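Local coordinates for sperm-specific class P protein 34 (Caenorhabditis elegans, PDB 1M1S) that is of unknown function but belongs to the major sperm protein family, whose best-known members assemble into the filaments behind the amoeboid crawling of nematode sperm, at residues Val83-Glu88 against Gln106-Val111; Ala40-Ser45 against Ala98-Gly103; Gly18-Thr23 against Ile70-Gly75; Tyr51-Val56 against Ser66-Asn71; His29-Glu34 against Gly58-Lys63. All coordinates share one frame; numbering follows the deposited sequence.

Contact 1 of 5, residues Val83-Glu88 against Gln106-Val111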
# COMPACT_ATOMS: atom_id res chain seq x y z
N VAL A 83 -2.56 -3.78 -4.25
CA VAL A 83 -1.44 -3.50 -5.13
C VAL A 83 -0.99 -2.08 -4.87
O VAL A 83 -1.75 -1.14 -5.08
CB VAL A 83 -1.81 -3.65 -6.63
CG1 VAL A 83 -0.58 -3.47 -7.50
CG2 VAL A 83 -2.35 -5.03 -6.89
N ILE A 84 0.25 -1.93 -4.41
CA ILE A 84 0.78 -0.60 -4.15
C ILE A 84 1.60 -0.19 -5.34
O ILE A 84 2.52 -0.90 -5.73
CB ILE A 84 1.66 -0.56 -2.88
CG1 ILE A 84 0.87 -1.08 -1.69
CG2 ILE A 84 2.08 0.88 -2.56
CD1 ILE A 84 1.76 -1.49 -0.61
N GLN A 85 1.19 0.90 -5.98
CA GLN A 85 1.92 1.45 -7.12
C GLN A 85 2.71 2.62 -6.57
O GLN A 85 2.26 3.25 -5.61
CB GLN A 85 0.98 1.96 -8.21
CG GLN A 85 0.06 0.90 -8.83
CD GLN A 85 -0.58 1.37 -10.13
OE1 GLN A 85 -0.87 2.56 -10.29
NE2 GLN A 85 -0.79 0.44 -11.07
N TYR A 86 3.89 2.90 -7.13
CA TYR A 86 4.69 4.04 -6.68
C TYR A 86 5.23 4.87 -7.82
O TYR A 86 5.13 4.47 -8.98
CB TYR A 86 5.84 3.65 -5.73
CG TYR A 86 6.78 2.61 -6.27
CD1 TYR A 86 7.91 2.96 -7.04
CD2 TYR A 86 6.53 1.26 -6.04
CE1 TYR A 86 8.76 1.96 -7.56
CE2 TYR A 86 7.36 0.28 -6.54
CZ TYR A 86 8.45 0.63 -7.30
OH TYR A 86 9.19 -0.39 -7.83
N ALA A 87 5.82 6.00 -7.50
CA ALA A 87 6.36 6.86 -8.52
C ALA A 87 7.31 7.79 -7.83
O ALA A 87 7.11 8.08 -6.67
CB ALA A 87 5.24 7.67 -9.14
N GLU A 88 8.35 8.25 -8.52
CA GLU A 88 9.30 9.19 -7.95
C GLU A 88 8.74 10.58 -8.08
O GLU A 88 8.11 10.89 -9.08
CB GLU A 88 10.61 9.11 -8.68
CG GLU A 88 11.39 7.92 -8.29
CD GLU A 88 12.27 7.43 -9.40
OE1 GLU A 88 12.71 8.28 -10.22
OE2 GLU A 88 12.51 6.20 -9.48
N GLN A 106 5.69 3.57 -11.54
CA GLN A 106 7.01 3.04 -11.88
C GLN A 106 7.21 1.63 -11.34
O GLN A 106 8.26 1.03 -11.53
CB GLN A 106 8.11 3.93 -11.31
CG GLN A 106 8.23 5.32 -11.93
CD GLN A 106 9.07 6.25 -11.09
OE1 GLN A 106 9.86 5.81 -10.24
NE2 GLN A 106 8.87 7.55 -11.27
N GLY A 107 6.22 1.13 -10.61
CA GLY A 107 6.33 -0.21 -10.05
C GLY A 107 5.21 -0.55 -9.09
O GLY A 107 4.53 0.34 -8.58
N GLU A 108 5.01 -1.84 -8.85
CA GLU A 108 3.95 -2.27 -7.95
C GLU A 108 4.31 -3.51 -7.15
O GLU A 108 4.97 -4.42 -7.66
CB GLU A 108 2.62 -2.51 -8.69
CG GLU A 108 2.73 -3.17 -10.06
CD GLU A 108 1.38 -3.58 -10.68
OE1 GLU A 108 1.03 -4.78 -10.53
OE2 GLU A 108 0.71 -2.75 -11.36
N ILE A 109 3.92 -3.49 -5.88
CA ILE A 109 4.12 -4.59 -4.96
C ILE A 109 2.71 -5.12 -4.64
O ILE A 109 1.75 -4.34 -4.58
CB ILE A 109 4.84 -4.10 -3.68
CG1 ILE A 109 6.36 -4.24 -3.82
CG2 ILE A 109 4.42 -4.91 -2.48
CD1 ILE A 109 7.01 -3.36 -4.85
N ILE A 110 2.57 -6.44 -4.49
CA ILE A 110 1.28 -7.07 -4.21
C ILE A 110 1.22 -7.62 -2.79
O ILE A 110 1.85 -8.62 -2.49
CB ILE A 110 0.99 -8.27 -5.21
CG1 ILE A 110 0.62 -7.74 -6.59
CG2 ILE A 110 -0.15 -9.18 -4.71
CD1 ILE A 110 0.39 -8.83 -7.64
N VAL A 111 0.46 -6.98 -1.92
CA VAL A 111 0.34 -7.51 -0.57
C VAL A 111 -0.85 -8.49 -0.56
O VAL A 111 -1.97 -8.14 -0.94
CB VAL A 111 0.11 -6.40 0.44
CG1 VAL A 111 0.23 -6.94 1.87
CG2 VAL A 111 1.08 -5.25 0.17
O HOH W 1 10.90 0.98 -9.72
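With chi1 at 55°, Tyr86 carries CG between its own N and carbonyl carbon, and the ring lies flat on the backbone of Gly107; on the other face of the sheet Val83 CG1, anti to N (chi1 -175°), packs on Glu108 CB at 3.5 Å. Gly107 CA stands over the phenol, 4.0 Å from the Tyr86 ring centroid, a CH-pi contact that can be this close because glycine has no side chain here. At the ring's edge Tyr86 CE2 touches Ile109 CD1 at 4.0 Å. A water in the ring plane takes the proton of Tyr86 OH at 2.9 Å and gives one to Gln106 O. This is antiparallel pairing of strands 79-89 and 107-115 within the immunoglobulin-like beta sandwich of the MSP family. Ile84 and Ile109 form a hydrogen-bonded pair, Ile84 N to Ile109 O 2.8 Å, answered by Ile109 N to Ile84 O at 2.9 Å, while Gln106 N reaches Tyr86 O at 2.8 Å, almost straight at 170°. Across the sheet from Tyr86, Val83 also lies beside Ile110, pointing the same way. Ile11 of strand 11-20 touches both Tyr86 and Ile109.

Contact 2 of 5, residues Ala40-Ser45 against Ala98-Gly103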
# COMPACT_ATOMS: atom_id res chain seq x y z
N ALA A 40 5.53 8.59 -4.21
CA ALA A 40 4.11 8.77 -4.05
C ALA A 40 3.58 7.36 -4.18
O ALA A 40 4.09 6.60 -4.98
CB ALA A 40 3.56 9.65 -5.15
N PHE A 41 2.62 6.97 -3.36
CA PHE A 41 2.10 5.64 -3.52
C PHE A 41 0.59 5.62 -3.65
O PHE A 41 -0.10 6.47 -3.07
CB PHE A 41 2.63 4.68 -2.44
CG PHE A 41 2.10 4.92 -1.05
CD1 PHE A 41 0.90 4.33 -0.63
CD2 PHE A 41 2.81 5.69 -0.13
CE1 PHE A 41 0.43 4.49 0.68
CE2 PHE A 41 2.35 5.85 1.19
CZ PHE A 41 1.15 5.25 1.60
N LYS A 42 0.10 4.67 -4.45
CA LYS A 42 -1.32 4.47 -4.70
C LYS A 42 -1.67 3.06 -4.25
O LYS A 42 -0.99 2.12 -4.63
CB LYS A 42 -1.59 4.57 -6.19
CG LYS A 42 -3.03 4.25 -6.57
CD LYS A 42 -3.26 4.47 -8.02
CE LYS A 42 -4.68 4.12 -8.36
NZ LYS A 42 -5.01 4.37 -9.80
N VAL A 43 -2.76 2.91 -3.50
CA VAL A 43 -3.19 1.59 -3.00
C VAL A 43 -4.50 1.07 -3.63
O VAL A 43 -5.58 1.59 -3.37
CB VAL A 43 -3.28 1.62 -1.45
CG1 VAL A 43 -3.55 0.25 -0.89
CG2 VAL A 43 -2.00 2.16 -0.89
N LYS A 44 -4.37 0.03 -4.46
CA LYS A 44 -5.48 -0.61 -5.16
C LYS A 44 -5.89 -1.81 -4.36
O LYS A 44 -5.08 -2.69 -4.09
CB LYS A 44 -5.06 -1.01 -6.58
CG LYS A 44 -4.49 0.16 -7.35
CD LYS A 44 -3.73 -0.27 -8.57
CE LYS A 44 -4.61 -0.29 -9.80
NZ LYS A 44 -3.79 -0.09 -11.03
N SER A 45 -7.16 -1.83 -3.97
CA SER A 45 -7.67 -2.89 -3.14
C SER A 45 -8.65 -3.76 -3.91
O SER A 45 -9.52 -3.24 -4.59
CB SER A 45 -8.35 -2.25 -1.94
OG SER A 45 -8.83 -3.22 -1.02
N ALA A 98 -1.15 13.30 -8.18
CA ALA A 98 -0.64 13.89 -9.42
C ALA A 98 0.13 12.93 -10.34
O ALA A 98 -0.24 12.79 -11.51
CB ALA A 98 0.17 15.14 -9.14
N PRO A 99 1.14 12.19 -9.81
CA PRO A 99 1.83 11.28 -10.73
C PRO A 99 1.02 10.02 -11.13
O PRO A 99 1.46 9.25 -11.97
CB PRO A 99 3.12 10.93 -9.97
CG PRO A 99 2.67 10.95 -8.58
CD PRO A 99 1.81 12.19 -8.50
N PHE A 100 -0.16 9.83 -10.53
CA PHE A 100 -1.00 8.67 -10.86
C PHE A 100 -2.11 9.03 -11.83
O PHE A 100 -2.45 8.24 -12.71
CB PHE A 100 -1.53 7.99 -9.59
CG PHE A 100 -0.45 7.46 -8.70
CD1 PHE A 100 -0.20 8.05 -7.46
CD2 PHE A 100 0.39 6.43 -9.14
CE1 PHE A 100 0.87 7.65 -6.66
CE2 PHE A 100 1.47 6.00 -8.35
CZ PHE A 100 1.71 6.62 -7.10
N LYS A 101 -2.67 10.23 -11.67
CA LYS A 101 -3.70 10.78 -12.56
C LYS A 101 -2.97 11.02 -13.89
O LYS A 101 -3.60 11.28 -14.93
CB LYS A 101 -4.19 12.14 -12.01
CG LYS A 101 -5.14 12.09 -10.83
CD LYS A 101 -5.51 13.50 -10.37
CE LYS A 101 -6.78 13.50 -9.53
NZ LYS A 101 -7.08 14.83 -8.99
N ALA A 102 -1.64 11.00 -13.80
CA ALA A 102 -0.71 11.23 -14.90
C ALA A 102 -0.26 9.95 -15.60
O ALA A 102 0.32 10.00 -16.69
CB ALA A 102 0.53 11.98 -14.40
N GLY A 103 -0.45 8.80 -14.95
CA GLY A 103 -0.02 7.55 -15.56
C GLY A 103 1.48 7.38 -15.37
O GLY A 103 2.20 6.89 -16.25
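Ala40 comes first and meets two residues of the helical turn at once: its CB lies 3.8 Å from Pro99 CG and 3.7 Å from Phe100 CE1. The carbonyl of the same residue approaches the Phe100 ring at its edge, near the ring plane, with Ala40 O 3.2 Å from Phe100 CZ, so the oxygen looks at the weakly positive rim rather than at the pi cloud. Phe41 turns its side chain to the interior, onto Ile84 and Val60, and offers Phe100 only its backbone, Phe41 C being 3.6 Å from Phe100 CE1. The turn 98-101 belongs to the connection between strands 79-89 and 107-115 of the MSP beta sandwich, and here it folds back over the outer face of strand 38-45. Lys42 then sets its CB over the middle of the Phe100 ring, 3.7 Å from the centroid and 1° off the normal, a CH-pi contact. Its CG is anti to the backbone N (chi1 175°) and the extended chain slides past the phenylalanine in the opposite direction, Lys42 CD passing Phe100 CG at 4.2 Å. Pro99 CG lies over the opposite ring face, toward the rim, so the ring is sandwiched between proline and lysine carbons. Beyond it the turn closes in a Schellman motif at Gly103, whose N bonds to Phe100 O at 3.1 Å.

Contact 3 of 5, residues Gly18-Thr23 against Ile70-Gly75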
# COMPACT_ATOMS: atom_id res chain seq x y z
N GLY A 18 -0.68 -10.11 4.91
CA GLY A 18 -1.49 -9.82 6.07
C GLY A 18 -2.34 -11.06 6.23
O GLY A 18 -3.06 -11.48 5.31
N ASN A 19 -2.19 -11.73 7.37
CA ASN A 19 -2.96 -12.94 7.64
C ASN A 19 -3.97 -12.66 8.78
O ASN A 19 -3.57 -12.39 9.91
CB ASN A 19 -2.01 -14.08 8.00
CG ASN A 19 -1.04 -14.41 6.85
OD1 ASN A 19 -1.19 -15.43 6.16
ND2 ASN A 19 -0.04 -13.53 6.65
N TYR A 20 -5.26 -12.81 8.47
CA TYR A 20 -6.35 -12.51 9.40
C TYR A 20 -7.35 -13.63 9.70
O TYR A 20 -7.36 -14.68 9.08
CB TYR A 20 -7.17 -11.34 8.87
CG TYR A 20 -6.36 -10.29 8.24
CD1 TYR A 20 -6.21 -10.25 6.87
CD2 TYR A 20 -5.74 -9.32 9.00
CE1 TYR A 20 -5.45 -9.26 6.25
CE2 TYR A 20 -4.97 -8.33 8.42
CZ TYR A 20 -4.84 -8.29 7.03
OH TYR A 20 -4.12 -7.27 6.43
N PRO A 21 -8.18 -13.42 10.72
CA PRO A 21 -9.20 -14.39 11.12
C PRO A 21 -10.42 -13.98 10.36
O PRO A 21 -10.84 -12.82 10.44
CB PRO A 21 -9.37 -14.11 12.60
CG PRO A 21 -8.12 -13.48 12.97
CD PRO A 21 -7.85 -12.56 11.86
N ALA A 22 -10.98 -14.91 9.61
CA ALA A 22 -12.15 -14.63 8.80
C ALA A 22 -13.13 -13.64 9.41
O ALA A 22 -13.42 -12.61 8.79
CB ALA A 22 -12.85 -15.89 8.42
N THR A 23 -13.51 -13.86 10.66
CA THR A 23 -14.49 -12.98 11.29
C THR A 23 -14.06 -11.57 11.59
O THR A 23 -14.89 -10.74 11.94
CB THR A 23 -15.04 -13.54 12.59
OG1 THR A 23 -13.98 -13.68 13.55
CG2 THR A 23 -15.73 -14.84 12.34
N ILE A 70 -4.50 -1.69 7.09
CA ILE A 70 -5.46 -2.60 6.45
C ILE A 70 -6.35 -3.11 7.60
O ILE A 70 -5.80 -3.50 8.62
CB ILE A 70 -4.71 -3.78 5.76
CG1 ILE A 70 -3.58 -3.24 4.95
CG2 ILE A 70 -5.64 -4.65 5.01
CD1 ILE A 70 -2.63 -4.27 4.35
N ASN A 71 -7.67 -3.11 7.47
CA ASN A 71 -8.50 -3.57 8.58
C ASN A 71 -9.50 -4.62 8.11
O ASN A 71 -10.38 -4.34 7.29
CB ASN A 71 -9.19 -2.40 9.27
CG ASN A 71 -9.93 -2.80 10.54
OD1 ASN A 71 -9.44 -3.63 11.31
ND2 ASN A 71 -11.15 -2.28 10.71
N ARG A 72 -9.35 -5.84 8.63
CA ARG A 72 -10.26 -6.93 8.28
C ARG A 72 -11.53 -6.83 9.11
O ARG A 72 -11.50 -6.57 10.33
CB ARG A 72 -9.59 -8.31 8.47
CG ARG A 72 -10.49 -9.54 8.30
CD ARG A 72 -10.92 -9.82 6.85
NE ARG A 72 -11.98 -10.83 6.78
CZ ARG A 72 -12.41 -11.41 5.65
NH1 ARG A 72 -11.88 -11.10 4.47
NH2 ARG A 72 -13.34 -12.36 5.71
N LEU A 73 -12.64 -6.95 8.39
CA LEU A 73 -13.99 -6.89 8.93
C LEU A 73 -14.63 -8.27 8.74
O LEU A 73 -14.17 -9.08 7.93
CB LEU A 73 -14.79 -5.85 8.15
CG LEU A 73 -14.18 -4.45 8.13
CD1 LEU A 73 -14.53 -3.74 6.84
CD2 LEU A 73 -14.60 -3.68 9.37
N PRO A 74 -15.69 -8.57 9.51
CA PRO A 74 -16.35 -9.87 9.36
C PRO A 74 -16.72 -10.23 7.90
O PRO A 74 -17.30 -9.42 7.17
CB PRO A 74 -17.62 -9.72 10.21
CG PRO A 74 -17.29 -8.68 11.23
CD PRO A 74 -16.18 -7.83 10.69
N GLY A 75 -16.28 -11.40 7.45
CA GLY A 75 -16.60 -11.84 6.10
C GLY A 75 -16.19 -13.28 5.88
O GLY A 75 -15.78 -13.95 6.83
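Ala22 O and the Arg72 guanidinium make the tight part of this contact. NE and NH2 grip the one oxygen side-on, Arg72 NE to Ala22 O at 3.0 Å and Arg72 NH2 to Ala22 O at 3.1 Å, with the acceptor close to the guanidinium plane and the two nitrogens arriving from opposite faces of the carbonyl plane. The arginine chain is bent at chi2 (72°), which takes CD off the extended path. Gly75 N adds a weak third bond to the same oxygen, and Arg72 NH2 also bonds Pro76 O, which helps fix the rotation of the group. Closer to the strands, Arg72 CB stands over the Tyr20 ring, 4.2 Å from its centroid, a CH-pi contact; ring and guanidinium are only 10° from parallel. Here strands 11-20 and 65-72 of the MSP beta sandwich, each a neighbour of strand 25-33, run out at one end of the fold, and their trailing loops meet. The tyrosine crosses Ile70 at about a right angle, Tyr20 OH resting on Ile70 CG2 at 3.3 Å while its polar bond goes to Ser27 OG. The exposed side is held by less. Thr23 points its side chain away, and its carbonyl meets the proline without a hydrogen bond: Thr23 O lies 3.1 Å from Pro74 CA in a bent CA-H...O contact, and 3.2 Å from Pro74 CG.

Contact 4 of 5, residues Tyr51-Val56 against Ser66-Asn71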
# COMPACT_ATOMS: atom_id res chain seq x y z
N TYR A 51 -12.18 -5.59 3.77
CA TYR A 51 -10.95 -4.89 4.06
C TYR A 51 -11.11 -3.38 3.98
O TYR A 51 -11.85 -2.87 3.15
CB TYR A 51 -9.86 -5.36 3.10
CG TYR A 51 -9.45 -6.79 3.37
CD1 TYR A 51 -9.88 -7.84 2.55
CD2 TYR A 51 -8.64 -7.10 4.45
CE1 TYR A 51 -9.51 -9.16 2.82
CE2 TYR A 51 -8.27 -8.40 4.73
CZ TYR A 51 -8.70 -9.43 3.91
OH TYR A 51 -8.34 -10.71 4.22
N ARG A 52 -10.44 -2.69 4.90
CA ARG A 52 -10.44 -1.24 4.97
C ARG A 52 -8.99 -0.84 5.14
O ARG A 52 -8.43 -0.90 6.23
CB ARG A 52 -11.27 -0.79 6.17
CG ARG A 52 -11.02 0.64 6.63
CD ARG A 52 -11.86 0.91 7.89
NE ARG A 52 -11.18 1.70 8.93
CZ ARG A 52 -11.38 1.53 10.24
NH1 ARG A 52 -12.23 0.60 10.68
NH2 ARG A 52 -10.73 2.28 11.12
N VAL A 53 -8.39 -0.46 4.01
CA VAL A 53 -6.99 -0.04 3.96
C VAL A 53 -6.84 1.50 4.00
O VAL A 53 -7.68 2.24 3.46
CB VAL A 53 -6.28 -0.72 2.77
CG1 VAL A 53 -4.79 -0.54 2.84
CG2 VAL A 53 -6.61 -2.16 2.76
N ARG A 54 -5.84 1.99 4.73
CA ARG A 54 -5.60 3.43 4.90
C ARG A 54 -4.10 3.72 4.99
O ARG A 54 -3.38 3.04 5.71
CB ARG A 54 -6.27 3.94 6.19
CG ARG A 54 -7.74 3.63 6.34
CD ARG A 54 -8.40 4.57 7.32
NE ARG A 54 -9.82 4.28 7.47
CZ ARG A 54 -10.72 4.32 6.49
NH1 ARG A 54 -10.35 4.65 5.26
NH2 ARG A 54 -11.99 4.03 6.74
N PRO A 55 -3.60 4.77 4.29
CA PRO A 55 -4.27 5.72 3.39
C PRO A 55 -4.43 5.06 2.03
O PRO A 55 -4.15 3.87 1.90
CB PRO A 55 -3.26 6.88 3.33
CG PRO A 55 -2.06 6.45 4.14
CD PRO A 55 -2.15 4.97 4.27
N VAL A 56 -4.93 5.78 1.04
CA VAL A 56 -5.05 5.21 -0.30
C VAL A 56 -3.86 5.74 -1.08
O VAL A 56 -3.19 5.00 -1.80
CB VAL A 56 -6.35 5.60 -0.99
CG1 VAL A 56 -6.40 4.99 -2.38
CG2 VAL A 56 -7.52 5.14 -0.18
N SER A 66 6.63 4.93 5.79
CA SER A 66 5.23 5.42 5.84
C SER A 66 4.34 4.23 6.19
O SER A 66 4.56 3.16 5.61
CB SER A 66 4.76 5.98 4.50
OG SER A 66 5.53 7.10 4.11
N LYS A 67 3.34 4.40 7.07
CA LYS A 67 2.49 3.25 7.42
C LYS A 67 1.23 3.00 6.67
O LYS A 67 0.58 3.92 6.20
CB LYS A 67 2.27 3.13 8.92
CG LYS A 67 1.38 4.14 9.53
CD LYS A 67 0.53 3.49 10.59
CE LYS A 67 -0.24 4.50 11.39
NZ LYS A 67 -1.18 3.78 12.29
N LEU A 68 0.89 1.72 6.61
CA LEU A 68 -0.31 1.33 5.93
C LEU A 68 -1.21 0.59 6.90
O LEU A 68 -0.75 -0.31 7.58
CB LEU A 68 0.04 0.40 4.73
CG LEU A 68 -1.05 -0.03 3.76
CD1 LEU A 68 -1.73 1.20 3.13
CD2 LEU A 68 -0.45 -0.92 2.68
N ASP A 69 -2.47 1.03 6.96
CA ASP A 69 -3.48 0.44 7.81
C ASP A 69 -4.54 -0.35 7.04
O ASP A 69 -5.35 0.28 6.34
CB ASP A 69 -4.12 1.50 8.71
CG ASP A 69 -3.18 2.10 9.69
OD1 ASP A 69 -2.06 1.51 9.76
OD2 ASP A 69 -3.52 3.08 10.36
N ILE A 70 -4.50 -1.69 7.09
CA ILE A 70 -5.46 -2.60 6.45
C ILE A 70 -6.35 -3.11 7.60
O ILE A 70 -5.80 -3.50 8.62
CB ILE A 70 -4.71 -3.78 5.76
CG1 ILE A 70 -3.58 -3.24 4.95
CG2 ILE A 70 -5.64 -4.65 5.01
CD1 ILE A 70 -2.63 -4.27 4.35
N ASN A 71 -7.67 -3.11 7.47
CA ASN A 71 -8.50 -3.57 8.58
C ASN A 71 -9.50 -4.62 8.11
O ASN A 71 -10.38 -4.34 7.29
CB ASN A 71 -9.19 -2.40 9.27
CG ASN A 71 -9.93 -2.80 10.54
OD1 ASN A 71 -9.44 -3.63 11.31
ND2 ASN A 71 -11.15 -2.28 10.71
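The beta hairpin of strands 51-60 and 65-72 lays Val53 beside Ile70, both side chains pointing the same way into the sandwich. Val53 CG2 and Ile70 CG2 are 3.5 Å apart, tighter than ordinary van der Waals contact. Val53 CG1, anti to the backbone N (chi1 -168°), reaches Leu68 CD1 as well, also at 3.5 Å, and Tyr51 CD2 meets Ile70 CG2 at 3.9 Å. The backbone pairing is irregular. Arg52 N bonds Asn71 O at 2.9 Å but well bent, and the return bond is weak. Between Arg54 and Asp69, the bond from Arg54 N to Asp69 O is modelled so short that its length is doubtful, whereas Asp69 N to Arg54 O, 2.5 Å, is nearly straight at 167°. The peptide before Pro55 is cis, and here the chain leaves the pairing, with Pro55 CD 3.5 Å from Lys67 O. The face away from the core is polar: Asn71 CG sits over one face of the Arg52 guanidinium, and Arg52 CG in turn lies over a face of the Arg54 guanidinium, 3.5 Å above its plane. Lys67 NZ makes a salt bridge to Asp69 OD2 at 3.1 Å, on the syn lone pair. On the core side the hairpin packs against Ile82 and Ile84 of strand 79-89 and Leu113 of strand 107-115; strand 25-33 flanks strand 65-72 through Thr28 and His29, and Val43 of strand 38-45 touches Val53 and Leu68.

Contact 5 of 5, residues His29-Glu34 against Gly58-Lys63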
# COMPACT_ATOMS: atom_id res chain seq x y z
N HIS A 29 1.34 -2.09 8.41
CA HIS A 29 2.45 -2.35 7.50
C HIS A 29 3.38 -1.15 7.36
O HIS A 29 2.96 -0.01 7.45
CB HIS A 29 1.95 -2.83 6.14
CG HIS A 29 1.07 -4.05 6.21
ND1 HIS A 29 1.48 -5.30 5.80
CD2 HIS A 29 -0.19 -4.20 6.68
CE1 HIS A 29 0.51 -6.17 6.02
NE2 HIS A 29 -0.51 -5.53 6.55
N ASN A 30 4.65 -1.44 7.15
CA ASN A 30 5.65 -0.41 7.01
C ASN A 30 6.06 -0.33 5.54
O ASN A 30 6.56 -1.30 4.99
CB ASN A 30 6.86 -0.81 7.87
CG ASN A 30 7.96 0.24 7.91
OD1 ASN A 30 7.86 1.30 7.27
ND2 ASN A 30 9.03 -0.04 8.68
N ILE A 31 5.79 0.79 4.87
CA ILE A 31 6.22 0.92 3.48
C ILE A 31 7.52 1.72 3.56
O ILE A 31 7.51 2.87 3.99
CB ILE A 31 5.18 1.67 2.61
CG1 ILE A 31 3.86 0.91 2.65
CG2 ILE A 31 5.66 1.78 1.17
CD1 ILE A 31 2.74 1.61 1.93
N THR A 32 8.65 1.08 3.26
CA THR A 32 9.93 1.77 3.33
C THR A 32 10.56 2.06 1.99
O THR A 32 10.51 1.24 1.08
CB THR A 32 10.93 1.05 4.24
OG1 THR A 32 10.89 -0.36 4.01
CG2 THR A 32 10.59 1.31 5.66
N SER A 33 11.13 3.26 1.87
CA SER A 33 11.75 3.71 0.63
C SER A 33 13.22 3.31 0.48
O SER A 33 13.92 3.09 1.45
CB SER A 33 11.62 5.23 0.52
OG SER A 33 12.14 5.70 -0.71
N GLU A 34 13.67 3.22 -0.76
CA GLU A 34 15.06 2.88 -1.03
C GLU A 34 15.64 3.86 -2.03
O GLU A 34 16.82 3.76 -2.37
CB GLU A 34 15.19 1.47 -1.58
CG GLU A 34 14.98 0.36 -0.58
CD GLU A 34 16.09 0.23 0.44
OE1 GLU A 34 17.08 0.99 0.40
OE2 GLU A 34 15.99 -0.66 1.30
N GLY A 58 -0.32 8.55 -0.80
CA GLY A 58 0.61 9.03 0.22
C GLY A 58 2.07 9.12 -0.19
O GLY A 58 2.49 8.48 -1.15
N PHE A 59 2.85 9.89 0.58
CA PHE A 59 4.26 10.04 0.29
C PHE A 59 5.12 9.22 1.20
O PHE A 59 4.64 8.75 2.22
CB PHE A 59 4.67 11.49 0.42
CG PHE A 59 4.11 12.34 -0.64
CD1 PHE A 59 3.24 13.36 -0.34
CD2 PHE A 59 4.46 12.12 -1.96
CE1 PHE A 59 2.69 14.13 -1.34
CE2 PHE A 59 3.92 12.89 -2.98
CZ PHE A 59 3.03 13.91 -2.66
N VAL A 60 6.32 8.91 0.73
CA VAL A 60 7.30 8.20 1.54
C VAL A 60 8.58 8.94 1.25
O VAL A 60 9.16 8.81 0.16
CB VAL A 60 7.53 6.71 1.19
CG1 VAL A 60 8.45 6.08 2.24
CG2 VAL A 60 6.22 5.95 1.10
N ASP A 61 9.00 9.75 2.21
CA ASP A 61 10.22 10.51 2.04
C ASP A 61 11.33 9.62 1.50
O ASP A 61 11.19 8.39 1.45
CB ASP A 61 10.63 11.15 3.37
CG ASP A 61 9.70 12.28 3.78
OD1 ASP A 61 9.07 12.91 2.90
OD2 ASP A 61 9.60 12.56 5.00
N ALA A 62 12.41 10.23 1.04
CA ALA A 62 13.54 9.50 0.49
C ALA A 62 14.22 8.67 1.57
O ALA A 62 14.51 9.19 2.66
CB ALA A 62 14.52 10.47 -0.12
N LYS A 63 14.43 7.37 1.28
CA LYS A 63 15.04 6.37 2.20
C LYS A 63 14.32 6.39 3.55
O LYS A 63 14.92 6.15 4.61
CB LYS A 63 16.56 6.61 2.38
CG LYS A 63 17.37 6.80 1.06
CD LYS A 63 17.77 5.49 0.36
CE LYS A 63 18.93 4.78 1.04
NZ LYS A 63 20.17 5.57 0.91
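Ser33 OG lies 3.5 Å from Lys63 N, and a weak hydrogen bond ties the same hydroxyl to Ser35 N. Being anti to the backbone N (chi1 -176°), the oxygen stands beside the carbonyl carbon, on the side where the chain goes on to Ser35. The CB beneath it packs against the turn, Ser33 CB to Asp61 O at 3.3 Å and to Val60 CG1 at 3.7 Å. On the backbone side Lys63 CA directs its hydrogen at Ser33 O over 3.5 Å, a CA-H...O contact with a fairly straight angle of 156°. Strands 25-33 and 51-60 of the MSP sandwich are separated in the sheet by strand 65-72; at Ser33 that strand is only about to begin, and the hairpin turn that leads into it reaches over to the end of strand 25-33. Lys63 sits in that turn. Its side chain is bent at chi2, chi3 and chi4, and the curled carbons lie on the backbone of Glu34, Lys63 CD to Glu34 O being 3.4 Å. The charged ends stay apart, Lys63 NZ 5.5 Å from Glu34 OE1, while Asp36 offers the lysine a long, weak ion pair. Deeper in, Ile31 CG2 meets Val60 CG2 at 4.2 Å, and Phe41 touches both residues.

How the contacts relate
Along the chain contact 5 is nested inside the loop closed by contact 3, contact 4 inside that closed by contact 2; contacts 5 and 4 interleave, as do 1 and 2, and contact 1 opens after contact 4 closes. Contacts 3 and 4 share strand 65-72 through Ile70 and Asn71, their centres about 13 Å apart; contacts 4 and 5 share strand 51-60. Contacts 1 and 2 have centres about 9 Å apart on neighbouring strands 79-89 and 38-45. Contact 3 lies across the chain's centre from contacts 1, 2 and 5, about 23 to 25 Å away, centre to centre. Ile84, Leu68, Phe41 and Ile31 pack together, so contacts 1, 2, 4 and 5 meet in one hydrophobic core.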